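Local coordinates for protein polyhedrin (Operophtera brumata cypovirus 19, PDB 5A99) that forms the crystalline lattice of the viral polyhedra, the occlusion bodies that probably shelter cypovirus particles outside the insect host, at residues D118-Y131 with P180-R194. Residues are numbered along the deposited sequence; the frame is centred on the assembly and turned at random.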
loop_
_atom_site.group_PDB
_atom_site.type_symbol
_atom_site.label_atom_id
_atom_site.label_comp_id
_atom_site.label_asym_id
_atom_site.label_seq_id
_atom_site.Cartn_x
_atom_site.Cartn_y
_atom_site.Cartn_z
ATOM N N ASP A 118 21.709 3.438 9.510
ATOM C CA ASP A 118 21.763 3.706 10.938
ATOM C C ASP A 118 20.444 3.240 11.520
ATOM O O ASP A 118 19.562 4.043 11.841
ATOM C CB ASP A 118 21.977 5.197 11.221
ATOM C CG ASP A 118 22.149 5.486 12.695
ATOM O OD1 ASP A 118 22.674 4.604 13.405
ATOM O OD2 ASP A 118 21.758 6.586 13.143
ATOM N N VAL A 119 20.290 1.928 11.631
ATOM C CA VAL A 119 19.013 1.396 12.062
ATOM C C VAL A 119 18.930 1.298 13.583
ATOM O O VAL A 119 19.930 1.086 14.277
ATOM C CB VAL A 119 18.712 0.012 11.433
ATOM C CG1 VAL A 119 18.889 0.057 9.936
ATOM C CG2 VAL A 119 19.579 -1.040 12.022
ATOM N N ASP A 120 17.714 1.468 14.077
ATOM C CA ASP A 120 17.387 1.206 15.453
ATOM C C ASP A 120 17.204 -0.293 15.578
ATOM O O ASP A 120 16.175 -0.842 15.182
ATOM C CB ASP A 120 16.096 1.921 15.821
ATOM C CG ASP A 120 15.574 1.512 17.173
ATOM O OD1 ASP A 120 16.346 0.923 17.963
ATOM O OD2 ASP A 120 14.392 1.792 17.457
ATOM N N LEU A 121 18.214 -0.963 16.105
ATOM C CA LEU A 121 18.187 -2.418 16.190
ATOM C C LEU A 121 17.035 -2.929 17.060
ATOM O O LEU A 121 16.493 -4.000 16.801
ATOM C CB LEU A 121 19.520 -2.944 16.707
ATOM C CG LEU A 121 20.704 -2.851 15.740
ATOM C CD1 LEU A 121 22.018 -3.171 16.452
ATOM C CD2 LEU A 121 20.501 -3.769 14.554
ATOM N N GLY A 122 16.662 -2.157 18.079
ATOM C CA GLY A 122 15.517 -2.482 18.912
ATOM C C GLY A 122 14.182 -2.377 18.190
ATOM O O GLY A 122 13.154 -2.791 18.713
ATOM N N SER A 123 14.182 -1.814 16.992
ATOM C CA SER A 123 12.954 -1.728 16.210
ATOM C C SER A 123 12.892 -2.834 15.158
ATOM O O SER A 123 11.882 -3.006 14.485
ATOM C CB SER A 123 12.837 -0.359 15.540
ATOM O OG SER A 123 13.682 -0.259 14.407
ATOM N N VAL A 124 13.970 -3.585 14.995
ATOM C CA VAL A 124 13.978 -4.592 13.938
ATOM C C VAL A 124 13.074 -5.777 14.296
ATOM O O VAL A 124 13.331 -6.507 15.252
ATOM C CB VAL A 124 15.400 -5.081 13.608
ATOM C CG1 VAL A 124 15.329 -6.168 12.574
ATOM C CG2 VAL A 124 16.258 -3.927 13.114
ATOM N N TRP A 125 12.011 -5.945 13.512
ATOM C CA TRP A 125 10.962 -6.903 13.807
ATOM C C TRP A 125 10.652 -7.682 12.541
ATOM O O TRP A 125 10.519 -7.111 11.470
ATOM C CB TRP A 125 9.727 -6.155 14.318
ATOM C CG TRP A 125 8.507 -7.008 14.476
ATOM C CD1 TRP A 125 8.240 -7.867 15.503
ATOM C CD2 TRP A 125 7.372 -7.064 13.597
ATOM N NE1 TRP A 125 7.020 -8.464 15.314
ATOM C CE2 TRP A 125 6.462 -7.989 14.156
ATOM C CE3 TRP A 125 7.037 -6.428 12.400
ATOM C CZ2 TRP A 125 5.242 -8.292 13.556
ATOM C CZ3 TRP A 125 5.809 -6.728 11.805
ATOM C CH2 TRP A 125 4.935 -7.654 12.380
ATOM N N PHE A 126 10.537 -8.995 12.665
ATOM C CA PHE A 126 10.438 -9.857 11.501
ATOM C C PHE A 126 9.606 -11.080 11.887
ATOM O O PHE A 126 9.925 -11.765 12.854
ATOM C CB PHE A 126 11.853 -10.255 11.045
ATOM C CG PHE A 126 11.880 -11.136 9.836
ATOM C CD1 PHE A 126 11.824 -10.595 8.560
ATOM C CD2 PHE A 126 11.967 -12.511 9.976
ATOM C CE1 PHE A 126 11.842 -11.417 7.453
ATOM C CE2 PHE A 126 11.983 -13.340 8.869
ATOM C CZ PHE A 126 11.924 -12.798 7.610
ATOM N N ARG A 127 8.530 -11.338 11.145
ATOM C CA ARG A 127 7.599 -12.405 11.505
ATOM C C ARG A 127 7.111 -13.130 10.272
ATOM O O ARG A 127 6.492 -12.528 9.388
ATOM C CB ARG A 127 6.392 -11.834 12.272
ATOM C CG ARG A 127 5.405 -12.897 12.806
ATOM C CD ARG A 127 4.193 -12.244 13.403
ATOM N NE ARG A 127 3.473 -11.492 12.376
ATOM C CZ ARG A 127 2.575 -10.549 12.618
ATOM N NH1 ARG A 127 2.272 -10.215 13.861
ATOM N NH2 ARG A 127 1.972 -9.933 11.607
ATOM N N VAL A 128 7.402 -14.423 10.209
ATOM C CA VAL A 128 6.866 -15.275 9.159
ATOM C C VAL A 128 5.615 -15.940 9.708
ATOM O O VAL A 128 5.698 -16.847 10.532
ATOM C CB VAL A 128 7.880 -16.360 8.725
ATOM C CG1 VAL A 128 7.329 -17.168 7.554
ATOM C CG2 VAL A 128 9.205 -15.738 8.347
ATOM N N ASN A 129 4.453 -15.456 9.294
ATOM C CA ASN A 129 3.209 -16.141 9.614
ATOM C C ASN A 129 2.993 -17.330 8.684
ATOM O O ASN A 129 3.660 -17.462 7.653
ATOM C CB ASN A 129 2.021 -15.193 9.487
ATOM C CG ASN A 129 1.761 -14.403 10.756
ATOM O OD1 ASN A 129 2.384 -14.633 11.791
ATOM N ND2 ASN A 129 0.818 -13.470 10.681
ATOM N N LYS A 130 2.069 -18.201 9.066
ATOM C CA LYS A 130 1.541 -19.211 8.165
ATOM C C LYS A 130 0.745 -18.516 7.063
ATOM O O LYS A 130 0.437 -17.326 7.160
ATOM C CB LYS A 130 0.577 -20.125 8.915
ATOM C CG LYS A 130 1.159 -20.896 10.092
ATOM C CD LYS A 130 0.071 -21.775 10.702
ATOM C CE LYS A 130 0.612 -22.762 11.728
ATOM N NZ LYS A 130 1.034 -24.068 11.115
ATOM N N TYR A 131 0.372 -19.273 6.037
ATOM C CA TYR A 131 -0.484 -18.754 4.978
ATOM C C TYR A 131 -1.743 -18.090 5.551
ATOM O O TYR A 131 -2.189 -17.056 5.051
ATOM C CB TYR A 131 -0.884 -19.891 4.028
ATOM C CG TYR A 131 -1.596 -19.449 2.763
ATOM C CD1 TYR A 131 -2.944 -19.083 2.780
ATOM C CD2 TYR A 131 -0.927 -19.420 1.546
ATOM C CE1 TYR A 131 -3.600 -18.693 1.611
ATOM C CE2 TYR A 131 -1.568 -19.041 0.385
ATOM C CZ TYR A 131 -2.898 -18.668 0.417
ATOM O OH TYR A 131 -3.507 -18.284 -0.757
ATOM N N PRO A 180 7.256 -21.234 9.035
ATOM C CA PRO A 180 6.237 -21.870 8.198
ATOM C C PRO A 180 6.745 -22.231 6.792
ATOM O O PRO A 180 7.497 -21.462 6.186
ATOM C CB PRO A 180 5.136 -20.809 8.139
ATOM C CG PRO A 180 5.259 -20.087 9.455
ATOM C CD PRO A 180 6.739 -20.052 9.745
ATOM N N CYS A 181 6.331 -23.398 6.299
ATOM C CA CYS A 181 6.642 -23.831 4.936
ATOM C C CYS A 181 6.048 -22.929 3.868
ATOM O O CYS A 181 6.621 -22.782 2.794
ATOM C CB CYS A 181 6.099 -25.241 4.688
ATOM S SG CYS A 181 7.209 -26.585 5.111
ATOM N N HIS A 182 4.886 -22.357 4.165
ATOM C CA HIS A 182 4.106 -21.580 3.201
ATOM C C HIS A 182 3.887 -20.205 3.811
ATOM O O HIS A 182 2.888 -19.956 4.479
ATOM C CB HIS A 182 2.776 -22.276 2.907
ATOM C CG HIS A 182 2.924 -23.739 2.612
ATOM N ND1 HIS A 182 3.234 -24.215 1.357
ATOM C CD2 HIS A 182 2.831 -24.825 3.412
ATOM C CE1 HIS A 182 3.316 -25.534 1.394
ATOM N NE2 HIS A 182 3.076 -25.930 2.629
ATOM N N PRO A 183 4.851 -19.308 3.590
ATOM C CA PRO A 183 5.029 -18.103 4.402
ATOM C C PRO A 183 4.205 -16.894 3.990
ATOM O O PRO A 183 3.884 -16.693 2.812
ATOM C CB PRO A 183 6.520 -17.788 4.214
ATOM C CG PRO A 183 6.801 -18.229 2.824
ATOM C CD PRO A 183 5.932 -19.468 2.604
ATOM N N VAL A 184 3.840 -16.122 5.010
ATOM C CA VAL A 184 3.412 -14.736 4.874
ATOM C C VAL A 184 4.475 -13.976 5.667
ATOM O O VAL A 184 4.904 -14.437 6.723
ATOM C CB VAL A 184 2.029 -14.498 5.489
ATOM C CG1 VAL A 184 1.806 -13.014 5.750
ATOM C CG2 VAL A 184 0.909 -15.074 4.589
ATOM N N ILE A 185 4.938 -12.844 5.169
ATOM C CA ILE A 185 6.052 -12.182 5.830
ATOM C C ILE A 185 5.791 -10.715 6.140
ATOM O O ILE A 185 5.412 -9.937 5.260
ATOM C CB ILE A 185 7.337 -12.325 5.010
ATOM C CG1 ILE A 185 7.808 -13.786 5.011
ATOM C CG2 ILE A 185 8.439 -11.459 5.576
ATOM C CD1 ILE A 185 8.879 -14.061 3.994
ATOM N N SER A 186 5.989 -10.365 7.412
ATOM C CA SER A 186 5.877 -8.994 7.907
ATOM C C SER A 186 7.207 -8.545 8.545
ATOM O O SER A 186 7.864 -9.325 9.233
ATOM C CB SER A 186 4.745 -8.886 8.939
ATOM O OG SER A 186 3.549 -9.445 8.425
ATOM N N PHE A 187 7.611 -7.298 8.304
ATOM C CA PHE A 187 8.755 -6.738 9.015
ATOM C C PHE A 187 8.670 -5.217 9.173
ATOM O O PHE A 187 7.844 -4.543 8.551
ATOM C CB PHE A 187 10.081 -7.175 8.373
ATOM C CG PHE A 187 10.250 -6.733 6.953
ATOM C CD1 PHE A 187 10.592 -5.427 6.655
ATOM C CD2 PHE A 187 10.090 -7.631 5.913
ATOM C CE1 PHE A 187 10.759 -5.012 5.344
ATOM C CE2 PHE A 187 10.263 -7.230 4.602
ATOM C CZ PHE A 187 10.590 -5.915 4.316
ATOM N N ALA A 188 9.498 -4.703 10.066
ATOM C CA ALA A 188 9.552 -3.280 10.332
ATOM C C ALA A 188 10.918 -2.928 10.857
ATOM O O ALA A 188 11.602 -3.748 11.476
ATOM C CB ALA A 188 8.512 -2.881 11.331
ATOM N N VAL A 189 11.304 -1.689 10.601
ATOM C CA VAL A 189 12.521 -1.138 11.146
ATOM C C VAL A 189 12.488 0.378 10.958
ATOM O O VAL A 189 12.007 0.865 9.937
ATOM C CB VAL A 189 13.769 -1.753 10.474
ATOM C CG1 VAL A 189 13.707 -1.630 8.964
ATOM C CG2 VAL A 189 15.036 -1.114 11.017
ATOM N N GLN A 190 12.990 1.112 11.950
ATOM C CA GLN A 190 13.102 2.565 11.853
ATOM C C GLN A 190 14.562 2.955 12.011
ATOM O O GLN A 190 15.384 2.159 12.506
ATOM C CB GLN A 190 12.251 3.258 12.937
ATOM C CG GLN A 190 12.732 3.007 14.344
ATOM C CD GLN A 190 12.019 3.855 15.396
ATOM O OE1 GLN A 190 11.105 4.631 15.093
ATOM N NE2 GLN A 190 12.449 3.711 16.649
ATOM N N ARG A 191 14.895 4.178 11.609
ATOM C CA ARG A 191 16.253 4.666 11.805
ATOM C C ARG A 191 16.437 4.960 13.281
ATOM O O ARG A 191 15.476 5.304 13.974
ATOM C CB ARG A 191 16.564 5.917 10.965
ATOM C CG ARG A 191 16.190 7.254 11.594
ATOM C CD ARG A 191 16.858 8.455 10.874
ATOM N NE ARG A 191 16.990 8.265 9.428
ATOM C CZ ARG A 191 18.141 8.019 8.807
ATOM N NH1 ARG A 191 19.278 7.950 9.488
ATOM N NH2 ARG A 191 18.163 7.842 7.506
ATOM N N ALA A 192 17.675 4.828 13.743
ATOM C CA ALA A 192 18.025 5.108 15.127
ATOM C C ALA A 192 17.797 6.576 15.472
ATOM O O ALA A 192 18.176 7.470 14.725
ATOM C CB ALA A 192 19.485 4.743 15.376
ATOM N N ASN A 193 17.192 6.823 16.626
ATOM C CA ASN A 193 17.168 8.167 17.170
ATOM C C ASN A 193 17.589 8.139 18.636
ATOM O O ASN A 193 16.861 7.648 19.500
ATOM C CB ASN A 193 15.795 8.815 16.999
ATOM C CG ASN A 193 15.806 10.279 17.392
ATOM O OD1 ASN A 193 16.810 10.784 17.895
ATOM N ND2 ASN A 193 14.697 10.970 17.153
ATOM N N ARG A 194 18.783 8.656 18.900
ATOM C CA ARG A 194 19.381 8.583 20.222
ATOM C C ARG A 194 19.106 9.859 21.015
ATOM O O ARG A 194 19.434 9.942 22.207
ATOM C CB ARG A 194 20.883 8.373 20.093
ATOM C CG ARG A 194 21.244 7.147 19.269
ATOM C CD ARG A 194 22.646 7.224 18.733
ATOM N NE ARG A 194 22.989 6.063 17.911
ATOM C CZ ARG A 194 22.790 5.989 16.596
ATOM N NH1 ARG A 194 22.241 7.007 15.937
ATOM N NH2 ARG A 194 23.136 4.897 15.936
HETATM O O HOH W 1 19.784 8.059 12.528
HETATM O O HOH W 2 3.686 -12.104 9.485
#
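R194 meets D118 end-on: NH2 reaches OD1 at 2.6 Å and NH1 reaches OD2 at 2.9 Å, both on syn lone pairs, with the two flat groups nearly coplanar. A water joins D118 OD2 to R191 NH1 and A192 O. Q190 NE2 donates to the anti side of D120 OD2 at 2.8 Å, its OE1 being bonded to Y200 OH. S123 OG sits between its backbone N and carbonyl carbon (chi1 77°), where it takes Q190 N and still donates to D120 O. A second water bridges R127 NE and O to S186 OG, which also bonds D214 O of the second subunit; there R127 NH1 bonds Y32 OH and NH2 salt-bridges D214.

Backbone bonds pair W125 with A188 and R127 with S186; beyond the 120-123 turn, D120 N donates to Q190 O and A192 N to D118 O.

Among the carbon contacts, W125 CZ3 and CH2 both lie 3.7 Å from S186 CB. On the other face F126 CE1 touches I185 CG2 at 3.9 Å and V128 CG1 packs tightly on P183 CB.

This is an antiparallel beta ladder, joining strand 125-129 to central strand 184-190 of a three-stranded sheet whose W125 and R127 side faces another polyhedrin subunit.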